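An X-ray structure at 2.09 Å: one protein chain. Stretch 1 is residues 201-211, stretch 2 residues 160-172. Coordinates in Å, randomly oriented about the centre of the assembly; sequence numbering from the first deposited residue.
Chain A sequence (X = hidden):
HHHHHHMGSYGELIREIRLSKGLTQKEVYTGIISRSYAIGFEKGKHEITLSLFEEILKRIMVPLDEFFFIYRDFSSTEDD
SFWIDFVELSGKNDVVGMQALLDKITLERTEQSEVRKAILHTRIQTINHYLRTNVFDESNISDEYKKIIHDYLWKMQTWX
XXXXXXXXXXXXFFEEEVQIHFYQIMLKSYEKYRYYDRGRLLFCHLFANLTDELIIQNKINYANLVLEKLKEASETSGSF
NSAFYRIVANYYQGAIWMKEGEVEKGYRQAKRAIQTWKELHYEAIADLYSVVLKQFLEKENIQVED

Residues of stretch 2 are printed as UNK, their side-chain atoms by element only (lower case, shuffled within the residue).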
ATOM      1  N   LEU A 201      -7.760  -0.106   1.295  1.00 32.76           N
ATOM      2  CA  LEU A 201      -8.131  -1.257   0.484  1.00 33.85           C
ATOM      3  C   LEU A 201      -8.941  -2.288   1.288  1.00 34.33           C
ATOM      4  O   LEU A 201      -9.842  -2.922   0.768  1.00 36.06           O
ATOM      5  CB  LEU A 201      -6.871  -1.955  -0.078  1.00 37.79           C
ATOM      6  CG  LEU A 201      -5.962  -1.082  -0.992  1.00 40.24           C
ATOM      7  CD1 LEU A 201      -4.706  -1.854  -1.469  1.00 40.24           C
ATOM      8  CD2 LEU A 201      -6.739  -0.578  -2.200  1.00 41.10           C
ATOM      9  N   LEU A 202      -8.613  -2.452   2.553  1.00 35.28           N
ATOM     10  CA  LEU A 202      -9.441  -3.297   3.444  1.00 35.83           C
ATOM     11  C   LEU A 202     -10.847  -2.748   3.575  1.00 33.84           C
ATOM     12  O   LEU A 202     -11.802  -3.484   3.465  1.00 34.30           O
ATOM     13  CB  LEU A 202      -8.802  -3.322   4.788  1.00 37.43           C
ATOM     14  CG  LEU A 202      -9.505  -4.204   5.809  1.00 40.35           C
ATOM     15  CD1 LEU A 202      -9.378  -5.674   5.437  1.00 42.73           C
ATOM     16  CD2 LEU A 202      -8.899  -3.938   7.198  1.00 40.24           C
ATOM     17  N   PHE A 203     -11.008  -1.428   3.755  1.00 33.21           N
ATOM     18  CA  PHE A 203     -12.362  -0.908   3.770  1.00 33.95           C
ATOM     19  C   PHE A 203     -13.086  -1.105   2.438  1.00 35.06           C
ATOM     20  O   PHE A 203     -14.265  -1.445   2.440  1.00 36.80           O
ATOM     21  CB  PHE A 203     -12.384   0.533   4.247  1.00 35.06           C
ATOM     22  CG  PHE A 203     -12.209   0.646   5.727  1.00 35.68           C
ATOM     23  CD1 PHE A 203     -13.273   0.460   6.571  1.00 38.34           C
ATOM     24  CD2 PHE A 203     -11.012   0.947   6.261  1.00 36.53           C
ATOM     25  CE1 PHE A 203     -13.127   0.560   7.935  1.00 39.93           C
ATOM     26  CE2 PHE A 203     -10.854   1.044   7.627  1.00 39.63           C
ATOM     27  CZ  PHE A 203     -11.900   0.852   8.462  1.00 39.17           C
ATOM     28  N   CYS A 204     -12.404  -0.886   1.303  1.00 33.98           N
ATOM     29  CA  CYS A 204     -13.024  -1.105   0.005  1.00 34.00           C
ATOM     30  C   CYS A 204     -13.565  -2.498  -0.144  1.00 34.98           C
ATOM     31  O   CYS A 204     -14.707  -2.692  -0.539  1.00 35.71           O
ATOM     32  CB  CYS A 204     -12.065  -0.849  -1.146  1.00 36.31           C
ATOM     33  SG  CYS A 204     -11.702   0.911  -1.438  1.00 39.24           S
ATOM     34  N   HIS A 205     -12.736  -3.462   0.194  1.00 36.07           N
ATOM     35  CA  HIS A 205     -13.112  -4.844   0.168  1.00 37.11           C
ATOM     36  C   HIS A 205     -14.341  -5.128   1.053  1.00 37.46           C
ATOM     37  O   HIS A 205     -15.253  -5.842   0.664  1.00 39.13           O
ATOM     38  CB  HIS A 205     -11.928  -5.642   0.660  1.00 40.37           C
ATOM     39  CG  HIS A 205     -12.199  -7.092   0.762  1.00 46.11           C
ATOM     40  ND1 HIS A 205     -12.226  -7.919  -0.334  1.00 54.90           N
ATOM     41  CD2 HIS A 205     -12.490  -7.872   1.830  1.00 60.78           C
ATOM     42  CE1 HIS A 205     -12.505  -9.153   0.049  1.00 56.82           C
ATOM     43  NE2 HIS A 205     -12.673  -9.151   1.361  1.00 57.94           N
ATOM     44  N   LEU A 206     -14.335  -4.611   2.266  1.00 34.85           N
ATOM     45  CA  LEU A 206     -15.452  -4.852   3.163  1.00 34.95           C
ATOM     46  C   LEU A 206     -16.711  -4.193   2.588  1.00 36.11           C
ATOM     47  O   LEU A 206     -17.777  -4.800   2.572  1.00 36.90           O
ATOM     48  CB  LEU A 206     -15.155  -4.243   4.514  1.00 38.39           C
ATOM     49  CG  LEU A 206     -16.357  -4.217   5.480  1.00 44.75           C
ATOM     50  CD1 LEU A 206     -16.887  -5.633   5.668  1.00 49.74           C
ATOM     51  CD2 LEU A 206     -15.986  -3.630   6.815  1.00 46.26           C
ATOM     52  N   PHE A 207     -16.616  -2.953   2.125  1.00 35.86           N
ATOM     53  CA  PHE A 207     -17.789  -2.250   1.626  1.00 36.18           C
ATOM     54  C   PHE A 207     -18.341  -2.934   0.379  1.00 38.52           C
ATOM     55  O   PHE A 207     -19.563  -2.952   0.164  1.00 40.93           O
ATOM     56  CB  PHE A 207     -17.493  -0.802   1.265  1.00 39.76           C
ATOM     57  CG  PHE A 207     -17.245   0.119   2.440  1.00 40.90           C
ATOM     58  CD1 PHE A 207     -18.032   0.080   3.565  1.00 40.44           C
ATOM     59  CD2 PHE A 207     -16.241   1.055   2.378  1.00 38.22           C
ATOM     60  CE1 PHE A 207     -17.819   0.949   4.608  1.00 39.24           C
ATOM     61  CE2 PHE A 207     -16.017   1.923   3.410  1.00 39.17           C
ATOM     62  CZ  PHE A 207     -16.815   1.859   4.547  1.00 39.88           C
ATOM     63  N   ALA A 208     -17.447  -3.448  -0.470  1.00 36.56           N
ATOM     64  CA  ALA A 208     -17.873  -4.247  -1.639  1.00 38.12           C
ATOM     65  C   ALA A 208     -18.670  -5.465  -1.216  1.00 36.35           C
ATOM     66  O   ALA A 208     -19.744  -5.714  -1.754  1.00 36.98           O
ATOM     67  CB  ALA A 208     -16.681  -4.715  -2.416  1.00 35.26           C
ATOM     68  N   ASN A 209     -18.146  -6.198  -0.233  1.00 38.41           N
ATOM     69  CA  ASN A 209     -18.843  -7.386   0.298  1.00 41.53           C
ATOM     70  C   ASN A 209     -20.206  -7.104   0.861  1.00 40.87           C
ATOM     71  O   ASN A 209     -21.153  -7.858   0.617  1.00 40.27           O
ATOM     72  CB  ASN A 209     -18.020  -8.117   1.350  1.00 43.18           C
ATOM     73  CG  ASN A 209     -16.865  -8.894   0.747  1.00 48.93           C
ATOM     74  OD1 ASN A 209     -16.755  -9.060  -0.457  1.00 49.97           O
ATOM     75  ND2 ASN A 209     -16.005  -9.387   1.596  1.00 53.41           N
ATOM     76  N   LEU A 210     -20.312  -6.029   1.621  1.00 40.51           N
ATOM     77  CA  LEU A 210     -21.609  -5.655   2.184  1.00 42.32           C
ATOM     78  C   LEU A 210     -22.602  -5.232   1.111  1.00 42.68           C
ATOM     79  O   LEU A 210     -23.784  -5.600   1.169  1.00 40.50           O
ATOM     80  CB  LEU A 210     -21.460  -4.495   3.131  1.00 44.36           C
ATOM     81  CG  LEU A 210     -20.672  -4.794   4.394  1.00 49.48           C
ATOM     82  CD1 LEU A 210     -20.592  -3.520   5.236  1.00 52.15           C
ATOM     83  CD2 LEU A 210     -21.291  -5.946   5.190  1.00 53.66           C
ATOM     84  N   THR A 211     -22.124  -4.454   0.137  1.00 39.93           N
ATOM     85  CA  THR A 211     -22.996  -3.965  -0.908  1.00 40.91           C
ATOM     86  C   THR A 211     -23.570  -5.174  -1.639  1.00 43.03           C
ATOM     87  O   THR A 211     -24.762  -5.236  -1.935  1.00 46.16           O
ATOM     88  CB  THR A 211     -22.257  -3.045  -1.876  1.00 39.95           C
ATOM     89  OG1 THR A 211     -21.694  -1.929  -1.175  1.00 40.79           O
ATOM     90  CG2 THR A 211     -23.156  -2.522  -2.920  1.00 43.48           C
ATOM     91  N   UNK A 160      -9.522  -0.720  15.705  1.00 31.98           N
ATOM     92  CA  UNK A 160      -8.380  -0.719  14.825  1.00 33.46           C
ATOM     93  C   UNK A 160      -8.689  -1.686  13.690  1.00 33.95           C
ATOM     94  O   UNK A 160      -9.803  -2.205  13.599  1.00 32.58           O
ATOM     95  o   UNK A 160      -7.228  -2.514  15.931  1.00 33.25           O
ATOM     96  c   UNK A 160      -7.114  -1.146  15.577  1.00 34.48           C
ATOM     97  c   UNK A 160      -6.950  -0.304  16.853  1.00 34.10           C
ATOM     98  N   UNK A 161      -7.739  -1.916  12.779  1.00 34.05           N
ATOM     99  CA  UNK A 161      -8.069  -2.747  11.625  1.00 35.23           C
ATOM    100  C   UNK A 161      -8.345  -4.195  11.991  1.00 35.02           C
ATOM    101  O   UNK A 161      -9.053  -4.892  11.267  1.00 32.63           O
ATOM    102  c   UNK A 161      -8.124  -0.705   9.396  1.00 35.91           C
ATOM    103  c   UNK A 161      -5.749  -1.220   8.971  1.00 38.24           C
ATOM    104  c   UNK A 161      -6.996  -2.660  10.563  1.00 35.32           C
ATOM    105  c   UNK A 161      -6.856  -1.254  10.012  1.00 36.26           C
ATOM    106  N   UNK A 162      -7.811  -4.657  13.109  1.00 34.31           N
ATOM    107  CA  UNK A 162      -8.131  -5.998  13.595  1.00 32.86           C
ATOM    108  C   UNK A 162      -9.657  -6.209  13.701  1.00 34.37           C
ATOM    109  O   UNK A 162     -10.179  -7.228  13.292  1.00 35.32           O
ATOM    110  o   UNK A 162      -7.401  -9.864  15.254  1.00 34.81           O
ATOM    111  c   UNK A 162      -7.098  -8.724  14.933  1.00 38.70           C
ATOM    112  c   UNK A 162      -7.444  -6.228  14.951  1.00 33.85           C
ATOM    113  o   UNK A 162      -6.193  -8.500  14.084  1.00 36.84           O
ATOM    114  c   UNK A 162      -7.789  -7.560  15.618  1.00 35.44           C
ATOM    115  N   UNK A 163     -10.380  -5.242  14.248  1.00 32.90           N
ATOM    116  CA  UNK A 163     -11.818  -5.411  14.421  1.00 32.94           C
ATOM    117  C   UNK A 163     -12.533  -5.306  13.108  1.00 31.70           C
ATOM    118  O   UNK A 163     -13.538  -5.980  12.893  1.00 32.51           O
ATOM    119  o   UNK A 163      -9.842  -5.087  17.888  1.00 39.39           O
ATOM    120  o   UNK A 163     -10.055  -3.262  16.745  1.00 34.06           O
ATOM    121  c   UNK A 163     -12.372  -4.397  15.423  1.00 35.84           C
ATOM    122  c   UNK A 163     -11.994  -4.698  16.871  1.00 35.76           C
ATOM    123  c   UNK A 163     -10.536  -4.324  17.194  1.00 36.24           C
ATOM    124  N   UNK A 164     -12.006  -4.499  12.197  1.00 32.36           N
ATOM    125  CA  UNK A 164     -12.539  -4.411  10.836  1.00 34.32           C
ATOM    126  C   UNK A 164     -12.464  -5.789  10.175  1.00 36.88           C
ATOM    127  O   UNK A 164     -13.418  -6.260   9.565  1.00 39.50           O
ATOM    128  c   UNK A 164     -11.780  -3.378   9.949  1.00 36.06           C
ATOM    129  c   UNK A 164     -11.922  -1.984  10.514  1.00 38.69           C
ATOM    130  c   UNK A 164     -12.361  -3.365   8.591  1.00 37.10           C
ATOM    131  N   UNK A 165     -11.342  -6.473  10.340  1.00 34.54           N
ATOM    132  CA  UNK A 165     -11.220  -7.837   9.791  1.00 34.50           C
ATOM    133  C   UNK A 165     -12.125  -8.822  10.512  1.00 35.57           C
ATOM    134  O   UNK A 165     -12.730  -9.671   9.896  1.00 36.98           O
ATOM    135  c   UNK A 165      -5.616  -6.430   8.628  1.00 50.98           C
ATOM    136  c   UNK A 165      -9.788  -8.292   9.943  1.00 37.12           C
ATOM    137  c   UNK A 165      -7.473  -7.705   9.563  1.00 42.00           C
ATOM    138  n   UNK A 165      -6.617  -7.263   8.534  1.00 44.47           N
ATOM    139  n   UNK A 165      -5.029  -6.199   7.460  1.00 51.16           N
ATOM    140  n   UNK A 165      -5.144  -5.898   9.805  1.00 52.38           N
ATOM    141  c   UNK A 165      -8.862  -7.554   9.016  1.00 36.53           C
ATOM    142  N   UNK A 166     -12.224  -8.705  11.829  1.00 36.97           N
ATOM    143  CA  UNK A 166     -13.082  -9.605  12.570  1.00 38.78           C
ATOM    144  C   UNK A 166     -14.536  -9.439  12.102  1.00 41.74           C
ATOM    145  O   UNK A 166     -15.223 -10.419  11.777  1.00 45.46           O
ATOM    146  c   UNK A 166     -11.192  -9.415  15.929  1.00 38.70           C
ATOM    147  c   UNK A 166     -14.099 -10.072  14.799  1.00 40.64           C
ATOM    148  c   UNK A 166     -11.611  -9.944  14.578  1.00 39.21           C
ATOM    149  c   UNK A 166     -12.943  -9.383  14.077  1.00 38.02           C
ATOM    150  N   UNK A 167     -14.974  -8.179  12.026  1.00 41.42           N
ATOM    151  CA  UNK A 167     -16.325  -7.828  11.656  1.00 41.04           C
ATOM    152  C   UNK A 167     -16.614  -8.407  10.320  1.00 47.01           C
ATOM    153  O   UNK A 167     -17.697  -8.979  10.097  1.00 46.05           O
ATOM    154  c   UNK A 167     -19.306  -4.588   9.810  1.00 44.67           C
ATOM    155  c   UNK A 167     -16.489  -6.329  11.535  1.00 44.48           C
ATOM    156  c   UNK A 167     -18.041  -5.044  10.115  1.00 45.91           C
ATOM    157  c   UNK A 167     -18.932  -6.288  11.924  1.00 49.17           C
ATOM    158  c   UNK A 167     -20.207  -5.840  11.620  1.00 48.81           C
ATOM    159  c   UNK A 167     -17.844  -5.899  11.159  1.00 45.80           C
ATOM    160  c   UNK A 167     -20.384  -4.999  10.543  1.00 47.33           C
ATOM    161  N   UNK A 168     -15.666  -8.287   9.417  1.00 43.84           N
ATOM    162  CA  UNK A 168     -15.976  -8.754   8.106  1.00 51.56           C
ATOM    163  C   UNK A 168     -16.147 -10.306   8.037  1.00 57.71           C
ATOM    164  O   UNK A 168     -16.868 -10.760   7.173  1.00 57.62           O
ATOM    165  c   UNK A 168     -14.972  -8.245   7.099  1.00 51.68           C
ATOM    166  o   UNK A 168     -13.877  -9.079   7.189  1.00 61.39           O
ATOM    167  N   UNK A 169     -15.563 -11.104   8.945  1.00 57.46           N
ATOM    168  CA  UNK A 169     -15.907 -12.551   9.019  1.00 61.44           C
ATOM    169  C   UNK A 169     -17.155 -12.849   9.833  1.00 65.18           C
ATOM    170  O   UNK A 169     -17.890 -13.793   9.569  1.00 73.50           O
ATOM    171  n   UNK A 169     -12.874 -12.453   8.663  1.00 60.62           N
ATOM    172  c   UNK A 169     -14.788 -13.367   9.679  1.00 61.43           C
ATOM    173  c   UNK A 169     -13.613 -13.516   8.799  1.00 63.91           C
ATOM    174  o   UNK A 169     -13.377 -14.579   8.211  1.00 70.00           O
ATOM    175  N   UNK A 170     -17.342 -12.078  10.884  1.00 60.92           N
ATOM    176  CA  UNK A 170     -18.395 -12.338  11.812  1.00 61.64           C
ATOM    177  C   UNK A 170     -19.767 -11.803  11.436  1.00 61.24           C
ATOM    178  O   UNK A 170     -20.746 -12.059  12.168  1.00 57.10           O
ATOM    179  N   UNK A 171     -19.900 -11.122  10.307  1.00 54.41           N
ATOM    180  CA  UNK A 171     -21.041 -10.228  10.238  1.00 57.91           C
ATOM    181  C   UNK A 171     -22.387 -10.952  10.230  1.00 57.13           C
ATOM    182  O   UNK A 171     -23.377 -10.512  10.882  1.00 53.55           O
ATOM    183  c   UNK A 171     -22.101  -6.972   8.462  1.00 66.52           C
ATOM    184  c   UNK A 171     -21.012  -9.949   7.755  1.00 59.23           C
ATOM    185  c   UNK A 171     -22.145  -8.240   9.275  1.00 65.21           C
ATOM    186  c   UNK A 171     -20.979  -9.229   9.080  1.00 60.51           C
ATOM    187  N   UNK A 172     -22.420 -12.077   9.550  1.00 54.39           N
ATOM    188  CA  UNK A 172     -23.646 -12.848   9.436  1.00 58.46           C
ATOM    189  C   UNK A 172     -24.034 -13.488  10.791  1.00 58.02           C
ATOM    190  O   UNK A 172     -25.139 -13.975  10.959  1.00 57.36           O
ATOM    191  c   UNK A 172     -23.486 -13.912   8.322  1.00 63.16           C
ATOM    192  o   UNK A 172     -22.568 -14.953   8.694  1.00 64.97           O
TER

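Position 160 carries one carbon bearing an oxygen and a second carbon, a branched hydroxyl side chain pointing away from stretch 1: Thr160. It sits at the N-cap, just before the helix.

Position 161 has four carbons forked at the second; its CB points sideways, but one terminal carbon of the fork lies near Phe203 and Leu202. This is Leu161, with CD2 3.7 Å from Phe203 CE2 and 4.0 Å from Leu202 CD2.

Positions 162 and 163 each show three carbons, the third carrying two oxygens, and neither touches stretch 1; they are Glu162 and Glu163. The backbone N of Thr160 donates to Glu163 OE1 at 2.8 Å, tying the side chain back to the helix start.

At position 164 one carbon carries two others and nothing more; its CB points toward stretch 1, and both terminal carbons are used, against Phe203 and Leu202. It is Val164: CG2 lies 3.5 Å from Phe203 CZ, while CG1 lies over a face of that ring and 3.8 Å from Leu202 CD2.

Position 165 runs through three carbons and a nitrogen to a carbon with two more nitrogens, a guanidinium, and Leu202 CD2 lies over one face of that group. This is Arg165. Leu202 CD2 is also 4.0 Å from Arg165 CG, so the contact is packing rather than polar pairing.

Position 166 has four carbons forked at the first, one arm two carbons long, out of reach of stretch 1: Ile166.

Position 167 has one carbon followed by a six-carbon ring, with no hydroxyl, and Leu206 CD2 meets the ring at its edge. This is Phe167, its CD2 4.1 Å from Leu206 CD2.

Position 168 has one carbon and one oxygen, and the carbon, CB, lies 3.5 Å from Leu206 CD1. It is Ser168; its OG donates to Arg165 O at 3.0 Å, within its own helix.

Position 169, two carbons with an oxygen and a nitrogen on the second, is Asn169; its ND2 donates to the same Arg165 O at 3.0 Å. Position 170 has no side-chain atoms and is Gly170.

Position 171 repeats the four-carbon pattern forked at the first, and the end of its longer arm touches Leu210. This is Ile171, with CD1 3.5 Å from Leu210 CD2. Position 172, one carbon and one oxygen, is Ser172, out of reach.

The two helices run nearly parallel, at 20°, with axes 10.7 Å apart at closest approach. Leu202, Phe203, Leu206 and Leu210 recur at helical spacing and meet Leu161, Val164, Arg165, Phe167, Ser168 and Ile171. No hydrogen bond crosses between the stretches; side-chain packing, burying 459 Å² in total, makes the contact.

Stretch 2, residues 160-172: TLEEVRIFSNGIS
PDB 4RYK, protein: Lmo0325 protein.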